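Local coordinates for protein endo-beta-1,2-glucanase (Talaromyces funiculosus, PDB 6IMV) that hydrolyses internal beta-1,2-glucosidic linkages of beta-1,2-glucans as an endo-acting glycoside hydrolase, captured here with the disaccharide sophorose, at residues K297-S302 with I370-I375; G342-I347 with S363-P368; N246-G251 with P278-V283; G291-Q296 with A327-T332. All blocks are in the same frame, centred on the assembly; numbering follows the deposited sequence.

Contact 1. Residues K297-S302 with I370-I375; sequences KGYWFS and IANQTI. With NAG (2-acetamido-2-deoxy-beta-D-glucopyranose), chain H; GLC (alpha-D-glucopyranose), chain D.
Y299 and Q373 meet at the wall of a glucose-binding site, where two loops are joined by a single parallel beta bridge. The bridge is defined by two bonds on G298: its N donates to I370 O over 2.9 Å, while its O accepts from N372 N at 2.8 Å. One residue on, Q373 N donates to Y299 O at 2.8 Å.

CG of Y299 is anti to its backbone N (chi1 -165°), a torsion that swings CG, and the ring with it, between Q373 and the sugar. Q373 CG lies over one face, 3.8 Å from the ring centroid, as a CH-pi contact; the opposite face carries C6 of the glucose, which is 3.6 Å from Y299 CG. Q373 bends at chi2 (-73°), and its NE2 donates to N372 OD1 at 2.9 Å, with N372 OD1 close to the amide plane of Q373. Its OE1 takes a bond from a water that in turn accepts from W300 NE1, while Q373 CB packs on W300 CD1.

Deeper in, I370 CD1 stands over the centre of the F301 ring, 3.5 Å from its centroid, and A371 CB touches the carbonyl oxygens of both Y299 and W300. At the outer side N372 ND2 bears the N-linked NAG; the extended K297 reaches its O7, but at a doubtfully short distance. Among outside partners, E305 accepts from the backbone N of both Y299 and W300. An aromatic side chain meeting the C6 side of a bound sugar, here with Q373 CG over its other face, is a common feature of glycoside hydrolase subsites.

Contact 2. Residues G342-I347 with S363-P368; sequences GMFASI and SNAGIP
A buried loop-to-loop contact, closed by S346 on S363, sits at the base of two consecutive strands: segment 342-347 leads into strand 347-352, and strand 357-362 runs out into segment 363-368. The touching parts run nearly antiparallel, their end-to-end directions 159° apart, yet the evidence for a bond between them is a side chain: S346 OG donates to S363 O at 2.6 Å. The donor lies in the carbonyl plane on a lone pair. With OG beside the backbone N (chi1 -52°), the hydroxyl is brought to that oxygen. S363 O also receives a weak bond from A365 N, 3.1 Å away, across an inverse gamma turn centred on N364, so the turn and the serine share one acceptor.

The rest is van der Waals packing. A365 CB points across the gap to A345 O at 3.7 Å, and A345 CA rests 3.5 Å from A365 O. F344 brings CB against the backbone of G366 and CD2 to 3.5 Å from G366 O, its ring otherwise leading away from the loop.

Around this pair, F344 packs on strand 380-381, M343 and I367 lie against helix 318-337, and I347, bonded through its backbone to I362, touches strand 415-421.

Contact 3. Residues N246-G251 with P278-V283; sequences NDPYEG and PQLVSV. With GLC (alpha-D-glucopyranose), chain D; NAG (2-acetamido-2-deoxy-beta-D-glucopyranose), chain H.
Q279 reaches over to N246 beside the glucose-binding loop and next to the N-linked NAG: loop 246-251 binds the glucose, while Q279, in the 3-10 turn before strand 282-287, meets the NAG carried by N372. The bond is from Q279 NE2 to N246 O, 2.9 Å long with an N-H...O angle of 160°, the acceptor close to the amide plane of Q279. A bend at chi2 (67°) turns CD back, and the same amide is used at both ends: OE1 accepts from O6 of the N-linked NAG at 2.6 Å. The amide planes of N246 and Q279 are stacked.

The loop is shaped by an Asx turn, in which D247 OD1 accepts from Y249 N at 3.0 Å, while D247 OD2 takes a bond from glucose O6 at 2.6 Å. E250 meets the same sugar with two oxygens, OE1 from O4 and OE2 from O3.

P248 forms the apolar part: its CG touches L280 CD1 at 3.8 Å, its CD lies 3.4 Å from Q279 O, and the same CD sits over the centre of the Y249 ring. Y249 OH is hydrogen-bonded to K297 O, and a water donates to both this hydroxyl and Q279 O.

Contact 4. Residues G291-Q296 with A327-T332; sequences GPITVQ and AERART
I293 lays its CD1 over the backbone of helix 318-337, 3.9 Å from A330 N and equally 3.9 Å from R329 CB. The next residue on the same side of the strand is V295, whose CG1 is 3.9 Å from A327 CA and 4.0 Å from A330 CB. Between them the two branched side chains therefore straddle A330, whose small CB is consistent with the close 8.1 Å approach of the two segment axes. CG1 of V295 lies anti to the carbonyl carbon (chi1 -61°), which directs that methyl to the helix. The N-to-C directions of the same axes differ by 121°, so the strand runs steeply across the helix.

All the touching residues are buried and the contact is wholly apolar. R329 offers only its CB here; the polar end of its side chain is bound outside the two segments, NE to N326 OD1 and NH1 to V484 O.

Strand 290-296 pairs with strand 282-287, and the arrangement is that of a two-stranded antiparallel hairpin packed by one face on a helix.

Contacts 1 and 3 converge on the same two sugars: both touch the glucose and the N-linked NAG, with centres 11 Å apart, and they meet directly where K297 N bonds V281 O (2.9 Å) and K297 CB packs on V283 CG2 (3.8 Å). Contact 4 joins both, its centre 13 Å from that of contact 1 and 16 Å from that of contact 3: V283 O pairs with V295 N (2.8 Å), and F301 CZ is 3.8 Å from A327 CB. Contact 2 is linked to contact 1 by W300 O to I367 N (2.9 Å) and N364 ND2 to I375 O; the side chain of S363 lies about 6 Å from both a bound GLC and a bound BGC. Contacts 2 and 3 do not touch, nearest atoms being about 7 Å apart.

Contact 1. Residues K297-S302 with I370-I375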
# COMPACT_ATOMS: atom_id res chain seq x y z
N LYS A 297 -5.85 8.27 16.28
CA LYS A 297 -5.29 7.12 16.96
C LYS A 297 -5.15 5.97 15.96
O LYS A 297 -6.06 5.69 15.20
CB LYS A 297 -6.17 6.74 18.15
CG LYS A 297 -5.54 5.73 19.10
CD LYS A 297 -6.45 5.42 20.26
CE LYS A 297 -5.80 4.47 21.24
NZ LYS A 297 -6.70 4.21 22.39
N GLY A 298 -3.97 5.34 15.95
CA GLY A 298 -3.65 4.27 15.03
C GLY A 298 -3.96 2.90 15.61
O GLY A 298 -4.35 2.76 16.77
N TYR A 299 -3.80 1.86 14.79
CA TYR A 299 -3.86 0.51 15.30
C TYR A 299 -2.52 0.23 16.01
O TYR A 299 -2.49 0.05 17.24
CB TYR A 299 -4.22 -0.49 14.19
CG TYR A 299 -4.64 -1.83 14.72
CD1 TYR A 299 -5.81 -1.98 15.45
CD2 TYR A 299 -3.85 -2.95 14.53
CE1 TYR A 299 -6.19 -3.21 15.96
CE2 TYR A 299 -4.23 -4.19 15.02
CZ TYR A 299 -5.40 -4.32 15.75
OH TYR A 299 -5.75 -5.54 16.24
N TRP A 300 -1.43 0.27 15.24
CA TRP A 300 -0.06 0.38 15.77
C TRP A 300 0.50 1.78 15.53
O TRP A 300 1.52 2.13 16.11
CB TRP A 300 0.87 -0.65 15.14
CG TRP A 300 0.42 -2.06 15.34
CD1 TRP A 300 0.46 -2.77 16.51
CD2 TRP A 300 -0.12 -2.94 14.34
NE1 TRP A 300 -0.06 -4.02 16.30
CE2 TRP A 300 -0.40 -4.17 14.99
CE3 TRP A 300 -0.40 -2.82 12.98
CZ2 TRP A 300 -0.93 -5.26 14.31
CZ3 TRP A 300 -0.93 -3.89 12.31
CH2 TRP A 300 -1.20 -5.09 12.97
N PHE A 301 -0.15 2.56 14.65
CA PHE A 301 0.41 3.76 14.01
C PHE A 301 1.59 3.38 13.11
O PHE A 301 2.53 4.16 12.94
CB PHE A 301 0.78 4.84 15.03
CG PHE A 301 0.52 6.25 14.54
CD1 PHE A 301 -0.73 6.83 14.70
CD2 PHE A 301 1.51 6.98 13.88
CE1 PHE A 301 -0.99 8.11 14.24
CE2 PHE A 301 1.25 8.26 13.43
CZ PHE A 301 0.01 8.83 13.61
N SER A 302 1.53 2.16 12.55
CA SER A 302 2.31 1.78 11.38
C SER A 302 1.88 2.66 10.20
O SER A 302 0.67 2.90 10.02
CB SER A 302 2.10 0.32 11.06
OG SER A 302 2.57 0.01 9.75
N ILE A 370 0.27 6.46 20.69
CA ILE A 370 -0.86 6.97 19.92
C ILE A 370 -1.51 5.82 19.13
O ILE A 370 -2.02 6.02 18.03
CB ILE A 370 -0.40 8.12 19.00
CG1 ILE A 370 0.83 7.74 18.17
CG2 ILE A 370 -0.16 9.38 19.82
CD1 ILE A 370 1.25 8.77 17.16
N ALA A 371 -1.47 4.62 19.72
CA ALA A 371 -1.87 3.36 19.08
C ALA A 371 -2.83 2.60 20.01
O ALA A 371 -2.67 2.63 21.22
CB ALA A 371 -0.66 2.52 18.76
N ASN A 372 -3.79 1.91 19.40
CA ASN A 372 -4.67 0.97 20.07
C ASN A 372 -3.85 -0.18 20.68
O ASN A 372 -4.10 -0.60 21.82
CB ASN A 372 -5.69 0.40 19.08
CG ASN A 372 -6.72 -0.48 19.75
OD1 ASN A 372 -6.61 -1.70 19.72
ND2 ASN A 372 -7.71 0.14 20.37
N GLN A 373 -2.87 -0.66 19.91
CA GLN A 373 -2.03 -1.79 20.29
C GLN A 373 -0.67 -1.28 20.75
O GLN A 373 0.16 -0.89 19.94
CB GLN A 373 -1.87 -2.72 19.08
CG GLN A 373 -3.19 -3.26 18.57
CD GLN A 373 -3.74 -4.32 19.50
OE1 GLN A 373 -3.10 -5.33 19.76
NE2 GLN A 373 -4.94 -4.09 19.99
N THR A 374 -0.43 -1.33 22.07
CA THR A 374 0.76 -0.72 22.66
C THR A 374 1.91 -1.72 22.80
O THR A 374 3.04 -1.31 23.08
CB THR A 374 0.43 -0.09 24.02
OG1 THR A 374 -0.03 -1.14 24.86
CG2 THR A 374 -0.60 1.01 23.87
N ILE A 375 1.66 -3.02 22.63
CA ILE A 375 2.74 -4.01 22.63
C ILE A 375 3.36 -4.04 21.23
O ILE A 375 2.76 -4.55 20.30
CB ILE A 375 2.25 -5.41 23.05
CG1 ILE A 375 1.62 -5.39 24.45
CG2 ILE A 375 3.40 -6.42 22.96
CD1 ILE A 375 0.85 -6.65 24.80
C1 NAG H . -8.77 -0.57 21.03
C2 NAG H . -9.10 0.05 22.38
C3 NAG H . -10.33 -0.66 22.93
C4 NAG H . -11.49 -0.44 21.96
C5 NAG H . -11.13 -1.16 20.66
C6 NAG H . -12.21 -1.05 19.59
C7 NAG H . -7.17 0.89 23.66
C8 NAG H . -6.06 0.53 24.59
N2 NAG H . -7.99 -0.09 23.32
O3 NAG H . -10.64 -0.11 24.20
O4 NAG H . -12.72 -0.87 22.55
O5 NAG H . -9.92 -0.55 20.16
O6 NAG H . -12.65 0.32 19.47
O7 NAG H . -7.29 2.02 23.24
C1 GLC D . -5.29 -6.21 10.38
C2 GLC D . -4.91 -5.88 8.96
C3 GLC D . -4.04 -4.63 8.91
C4 GLC D . -4.80 -3.47 9.53
C5 GLC D . -5.19 -3.84 10.96
C6 GLC D . -6.08 -2.77 11.58
O1 GLC D . -4.07 -6.59 11.05
O2 GLC D . -4.15 -6.98 8.44
O3 GLC D . -3.69 -4.29 7.57
O4 GLC D . -3.99 -2.28 9.47
O5 GLC D . -5.91 -5.08 10.98
O6 GLC D . -7.30 -2.62 10.85
O HOH W 1 -0.86 -6.19 17.82

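Contact 2. Residues G342-I347 with S363-P368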
# COMPACT_ATOMS: atom_id res chain seq x y z
N GLY A 342 15.21 6.15 11.46
CA GLY A 342 14.20 5.77 10.51
C GLY A 342 12.83 5.87 11.14
O GLY A 342 12.69 6.39 12.26
N MET A 343 11.82 5.36 10.43
CA MET A 343 10.48 5.31 10.97
C MET A 343 9.92 3.88 10.79
O MET A 343 10.54 3.04 10.14
CB MET A 343 9.60 6.37 10.31
CG MET A 343 10.09 7.77 10.55
SD MET A 343 8.99 9.07 9.91
CE MET A 343 9.27 8.93 8.15
N PHE A 344 8.75 3.63 11.39
CA PHE A 344 8.23 2.29 11.64
C PHE A 344 6.96 1.99 10.83
O PHE A 344 6.06 2.82 10.71
CB PHE A 344 7.92 2.14 13.13
CG PHE A 344 9.13 2.15 14.03
CD1 PHE A 344 10.01 1.09 14.02
CD2 PHE A 344 9.38 3.22 14.88
CE1 PHE A 344 11.12 1.09 14.85
CE2 PHE A 344 10.49 3.22 15.71
CZ PHE A 344 11.36 2.15 15.69
N ALA A 345 6.91 0.75 10.32
CA ALA A 345 5.73 0.19 9.68
C ALA A 345 5.82 -1.34 9.71
O ALA A 345 6.92 -1.90 9.81
CB ALA A 345 5.62 0.71 8.26
N SER A 346 4.67 -2.01 9.65
CA SER A 346 4.61 -3.45 9.52
C SER A 346 5.55 -3.89 8.39
O SER A 346 5.53 -3.32 7.29
CB SER A 346 3.19 -3.93 9.26
OG SER A 346 2.29 -3.41 10.23
N ILE A 347 6.39 -4.90 8.67
CA ILE A 347 7.53 -5.21 7.81
C ILE A 347 8.07 -6.61 8.13
O ILE A 347 7.93 -7.10 9.26
CB ILE A 347 8.62 -4.12 7.98
CG1 ILE A 347 9.66 -4.16 6.86
CG2 ILE A 347 9.30 -4.21 9.35
CD1 ILE A 347 9.12 -3.72 5.52
N SER A 363 4.40 -7.24 12.52
CA SER A 363 3.17 -6.47 12.32
C SER A 363 3.18 -5.20 13.16
O SER A 363 2.76 -4.13 12.70
CB SER A 363 1.95 -7.29 12.69
OG SER A 363 1.76 -8.34 11.76
N ASN A 364 3.61 -5.36 14.42
CA ASN A 364 3.35 -4.42 15.49
C ASN A 364 4.51 -3.42 15.61
O ASN A 364 5.11 -3.29 16.67
CB ASN A 364 3.06 -5.16 16.80
CG ASN A 364 4.19 -6.07 17.24
OD1 ASN A 364 4.94 -6.57 16.43
ND2 ASN A 364 4.31 -6.28 18.54
N ALA A 365 4.78 -2.69 14.53
CA ALA A 365 5.82 -1.66 14.50
C ALA A 365 5.20 -0.31 14.13
O ALA A 365 4.73 -0.11 13.00
CB ALA A 365 6.92 -2.04 13.54
N GLY A 366 5.21 0.61 15.09
CA GLY A 366 4.65 1.93 14.92
C GLY A 366 5.03 2.86 16.06
O GLY A 366 6.21 2.98 16.40
N ILE A 367 4.02 3.52 16.64
CA ILE A 367 4.20 4.53 17.68
C ILE A 367 3.19 4.22 18.78
O ILE A 367 2.03 4.60 18.69
CB ILE A 367 4.04 5.96 17.12
CG1 ILE A 367 4.94 6.18 15.90
CG2 ILE A 367 4.28 6.99 18.22
CD1 ILE A 367 4.99 7.60 15.42
N PRO A 368 3.62 3.48 19.82
CA PRO A 368 2.70 2.91 20.81
C PRO A 368 1.83 3.91 21.57
O PRO A 368 0.70 3.58 21.87
CB PRO A 368 3.59 2.16 21.83
CG PRO A 368 5.02 2.26 21.33
CD PRO A 368 5.02 3.08 20.05

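Contact 3. Residues N246-G251 with P278-V283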
# COMPACT_ATOMS: atom_id res chain seq x y z
N ASN A 246 -13.98 -2.28 10.79
CA ASN A 246 -14.74 -1.30 11.58
C ASN A 246 -13.86 -0.13 12.03
O ASN A 246 -14.23 0.60 12.97
CB ASN A 246 -15.39 -1.97 12.79
CG ASN A 246 -14.39 -2.46 13.81
OD1 ASN A 246 -13.20 -2.57 13.52
ND2 ASN A 246 -14.85 -2.72 15.02
N ASP A 247 -12.73 0.10 11.34
CA ASP A 247 -11.78 1.11 11.79
C ASP A 247 -11.39 2.05 10.65
O ASP A 247 -11.74 1.81 9.50
CB ASP A 247 -10.60 0.42 12.48
CG ASP A 247 -9.75 -0.43 11.54
OD1 ASP A 247 -9.54 -0.01 10.39
OD2 ASP A 247 -9.29 -1.48 12.00
N PRO A 248 -10.67 3.15 10.92
CA PRO A 248 -10.30 4.11 9.88
C PRO A 248 -9.07 3.77 9.03
O PRO A 248 -8.59 4.63 8.26
CB PRO A 248 -10.03 5.42 10.64
CG PRO A 248 -10.03 5.07 12.12
CD PRO A 248 -10.22 3.57 12.25
N TYR A 249 -8.56 2.54 9.13
CA TYR A 249 -7.33 2.14 8.42
C TYR A 249 -7.75 1.59 7.04
O TYR A 249 -8.74 2.04 6.49
CB TYR A 249 -6.47 1.29 9.36
CG TYR A 249 -6.49 1.82 10.77
CD1 TYR A 249 -6.14 3.14 11.05
CD2 TYR A 249 -6.96 1.05 11.82
CE1 TYR A 249 -6.23 3.65 12.34
CE2 TYR A 249 -7.06 1.55 13.10
CZ TYR A 249 -6.69 2.85 13.37
OH TYR A 249 -6.79 3.33 14.65
N GLU A 250 -6.98 0.66 6.47
CA GLU A 250 -7.05 0.38 5.02
C GLU A 250 -8.39 -0.24 4.66
O GLU A 250 -8.85 -0.10 3.52
CB GLU A 250 -5.93 -0.55 4.55
CG GLU A 250 -4.57 -0.26 5.16
CD GLU A 250 -4.27 -1.16 6.34
OE1 GLU A 250 -4.67 -0.79 7.47
OE2 GLU A 250 -3.71 -2.26 6.10
N GLY A 251 -9.02 -0.92 5.62
CA GLY A 251 -10.30 -1.57 5.44
C GLY A 251 -11.42 -0.60 5.10
O GLY A 251 -12.47 -1.00 4.58
N PRO A 278 -16.80 4.34 17.03
CA PRO A 278 -15.95 4.21 18.21
C PRO A 278 -14.46 3.94 17.91
O PRO A 278 -13.64 4.06 18.82
CB PRO A 278 -16.56 3.01 18.97
CG PRO A 278 -17.98 2.90 18.44
CD PRO A 278 -17.87 3.32 16.98
N GLN A 279 -14.12 3.56 16.68
CA GLN A 279 -12.72 3.26 16.31
C GLN A 279 -12.03 4.51 15.74
O GLN A 279 -10.83 4.47 15.47
CB GLN A 279 -12.66 2.09 15.34
CG GLN A 279 -12.90 0.73 15.99
CD GLN A 279 -14.30 0.54 16.52
OE1 GLN A 279 -14.51 0.35 17.71
NE2 GLN A 279 -15.28 0.60 15.63
N LEU A 280 -12.80 5.60 15.53
CA LEU A 280 -12.27 6.89 15.09
C LEU A 280 -12.07 7.78 16.31
O LEU A 280 -13.04 8.27 16.88
CB LEU A 280 -13.24 7.52 14.08
CG LEU A 280 -12.76 8.81 13.41
CD1 LEU A 280 -11.50 8.56 12.60
CD2 LEU A 280 -13.85 9.41 12.53
N VAL A 281 -10.81 7.98 16.71
CA VAL A 281 -10.47 8.51 18.03
C VAL A 281 -9.36 9.57 17.89
O VAL A 281 -8.38 9.38 17.17
CB VAL A 281 -10.06 7.38 18.99
CG1 VAL A 281 -9.62 7.91 20.36
CG2 VAL A 281 -11.16 6.36 19.17
N SER A 282 -9.53 10.67 18.63
CA SER A 282 -8.54 11.74 18.74
C SER A 282 -7.63 11.45 19.93
O SER A 282 -8.11 11.18 21.01
CB SER A 282 -9.21 13.07 18.89
OG SER A 282 -8.28 14.12 18.84
N VAL A 283 -6.31 11.50 19.72
CA VAL A 283 -5.35 11.43 20.81
C VAL A 283 -4.22 12.41 20.51
O VAL A 283 -3.97 12.76 19.36
CB VAL A 283 -4.80 10.01 21.05
CG1 VAL A 283 -5.87 9.07 21.54
CG2 VAL A 283 -4.11 9.44 19.81
C1 GLC D . -5.29 -6.21 10.38
C2 GLC D . -4.91 -5.88 8.96
C3 GLC D . -4.04 -4.63 8.91
C4 GLC D . -4.80 -3.47 9.53
C5 GLC D . -5.19 -3.84 10.96
C6 GLC D . -6.08 -2.77 11.58
O1 GLC D . -4.07 -6.59 11.05
O2 GLC D . -4.15 -6.98 8.44
O3 GLC D . -3.69 -4.29 7.57
O4 GLC D . -3.99 -2.28 9.47
O5 GLC D . -5.91 -5.08 10.98
O6 GLC D . -7.30 -2.62 10.85
C1 NAG H . -8.77 -0.57 21.03
C2 NAG H . -9.10 0.05 22.38
C3 NAG H . -10.33 -0.66 22.93
C4 NAG H . -11.49 -0.44 21.96
C5 NAG H . -11.13 -1.16 20.66
C6 NAG H . -12.21 -1.05 19.59
C7 NAG H . -7.17 0.89 23.66
C8 NAG H . -6.06 0.53 24.59
N2 NAG H . -7.99 -0.09 23.32
O3 NAG H . -10.64 -0.11 24.20
O4 NAG H . -12.72 -0.87 22.55
O5 NAG H . -9.92 -0.55 20.16
O6 NAG H . -12.65 0.32 19.47
O7 NAG H . -7.29 2.02 23.24
O HOH W 2 -8.97 2.75 16.46

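Contact 4. Residues G291-Q296 with A327-T332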
# COMPACT_ATOMS: atom_id res chain seq x y z
N GLY A 291 5.37 18.08 21.03
CA GLY A 291 3.91 18.07 21.12
C GLY A 291 3.39 18.99 22.22
O GLY A 291 4.14 19.74 22.81
N PRO A 292 2.08 18.94 22.54
CA PRO A 292 1.17 17.92 22.01
C PRO A 292 0.85 18.10 20.52
O PRO A 292 0.75 19.22 20.04
CB PRO A 292 -0.08 18.09 22.87
CG PRO A 292 -0.06 19.55 23.27
CD PRO A 292 1.41 19.86 23.47
N ILE A 293 0.69 16.97 19.81
CA ILE A 293 0.20 16.94 18.44
C ILE A 293 -1.02 16.01 18.39
O ILE A 293 -0.91 14.82 18.65
CB ILE A 293 1.28 16.46 17.45
CG1 ILE A 293 2.57 17.29 17.52
CG2 ILE A 293 0.72 16.45 16.03
CD1 ILE A 293 3.78 16.58 16.97
N THR A 294 -2.18 16.57 18.01
CA THR A 294 -3.41 15.80 17.87
C THR A 294 -3.36 14.98 16.59
O THR A 294 -3.14 15.52 15.49
CB THR A 294 -4.65 16.70 17.86
OG1 THR A 294 -4.63 17.51 19.04
CG2 THR A 294 -5.94 15.91 17.79
N VAL A 295 -3.59 13.67 16.74
CA VAL A 295 -3.60 12.74 15.63
C VAL A 295 -4.82 11.83 15.74
O VAL A 295 -5.43 11.68 16.80
CB VAL A 295 -2.31 11.90 15.59
CG1 VAL A 295 -1.09 12.78 15.41
CG2 VAL A 295 -2.16 11.01 16.82
N GLN A 296 -5.13 11.19 14.61
CA GLN A 296 -5.98 10.01 14.58
C GLN A 296 -5.24 8.85 15.25
O GLN A 296 -4.14 8.47 14.81
CB GLN A 296 -6.31 9.64 13.14
CG GLN A 296 -7.16 8.38 13.03
CD GLN A 296 -7.42 8.04 11.59
OE1 GLN A 296 -8.44 8.43 11.03
NE2 GLN A 296 -6.49 7.32 10.99
N ALA A 327 -0.18 13.78 11.65
CA ALA A 327 0.36 12.43 11.79
C ALA A 327 1.85 12.42 11.44
O ALA A 327 2.63 11.69 12.07
CB ALA A 327 -0.40 11.45 10.93
N GLU A 328 2.24 13.20 10.43
CA GLU A 328 3.61 13.21 9.91
C GLU A 328 4.51 14.10 10.77
O GLU A 328 5.70 13.87 10.82
CB GLU A 328 3.62 13.61 8.44
CG GLU A 328 2.78 12.67 7.58
CD GLU A 328 2.98 11.20 7.90
OE1 GLU A 328 4.16 10.75 7.96
OE2 GLU A 328 1.96 10.50 8.10
N ARG A 329 3.92 15.10 11.43
CA ARG A 329 4.63 15.86 12.46
C ARG A 329 5.04 14.89 13.58
O ARG A 329 6.18 14.88 14.03
CB ARG A 329 3.76 16.97 13.06
CG ARG A 329 3.28 18.01 12.06
CD ARG A 329 2.35 19.00 12.73
NE ARG A 329 1.41 19.57 11.78
CZ ARG A 329 1.70 20.54 10.93
NH1 ARG A 329 2.93 21.03 10.89
NH2 ARG A 329 0.76 21.02 10.13
N ALA A 330 4.07 14.07 14.02
CA ALA A 330 4.27 13.10 15.07
C ALA A 330 5.25 12.01 14.62
O ALA A 330 6.16 11.63 15.38
CB ALA A 330 2.94 12.52 15.48
N ARG A 331 5.10 11.52 13.39
CA ARG A 331 5.87 10.35 12.94
C ARG A 331 7.35 10.72 12.82
O ARG A 331 8.22 9.98 13.30
CB ARG A 331 5.32 9.79 11.61
CG ARG A 331 5.66 8.33 11.35
CD ARG A 331 5.33 7.87 9.93
NE ARG A 331 3.98 8.20 9.49
CZ ARG A 331 2.87 7.58 9.91
NH1 ARG A 331 2.94 6.52 10.71
NH2 ARG A 331 1.68 8.05 9.54
N THR A 332 7.63 11.85 12.14
CA THR A 332 9.02 12.29 11.95
C THR A 332 9.65 12.68 13.30
O THR A 332 10.74 12.23 13.63
CB THR A 332 9.12 13.43 10.92
OG1 THR A 332 8.35 14.56 11.31
CG2 THR A 332 8.67 12.99 9.54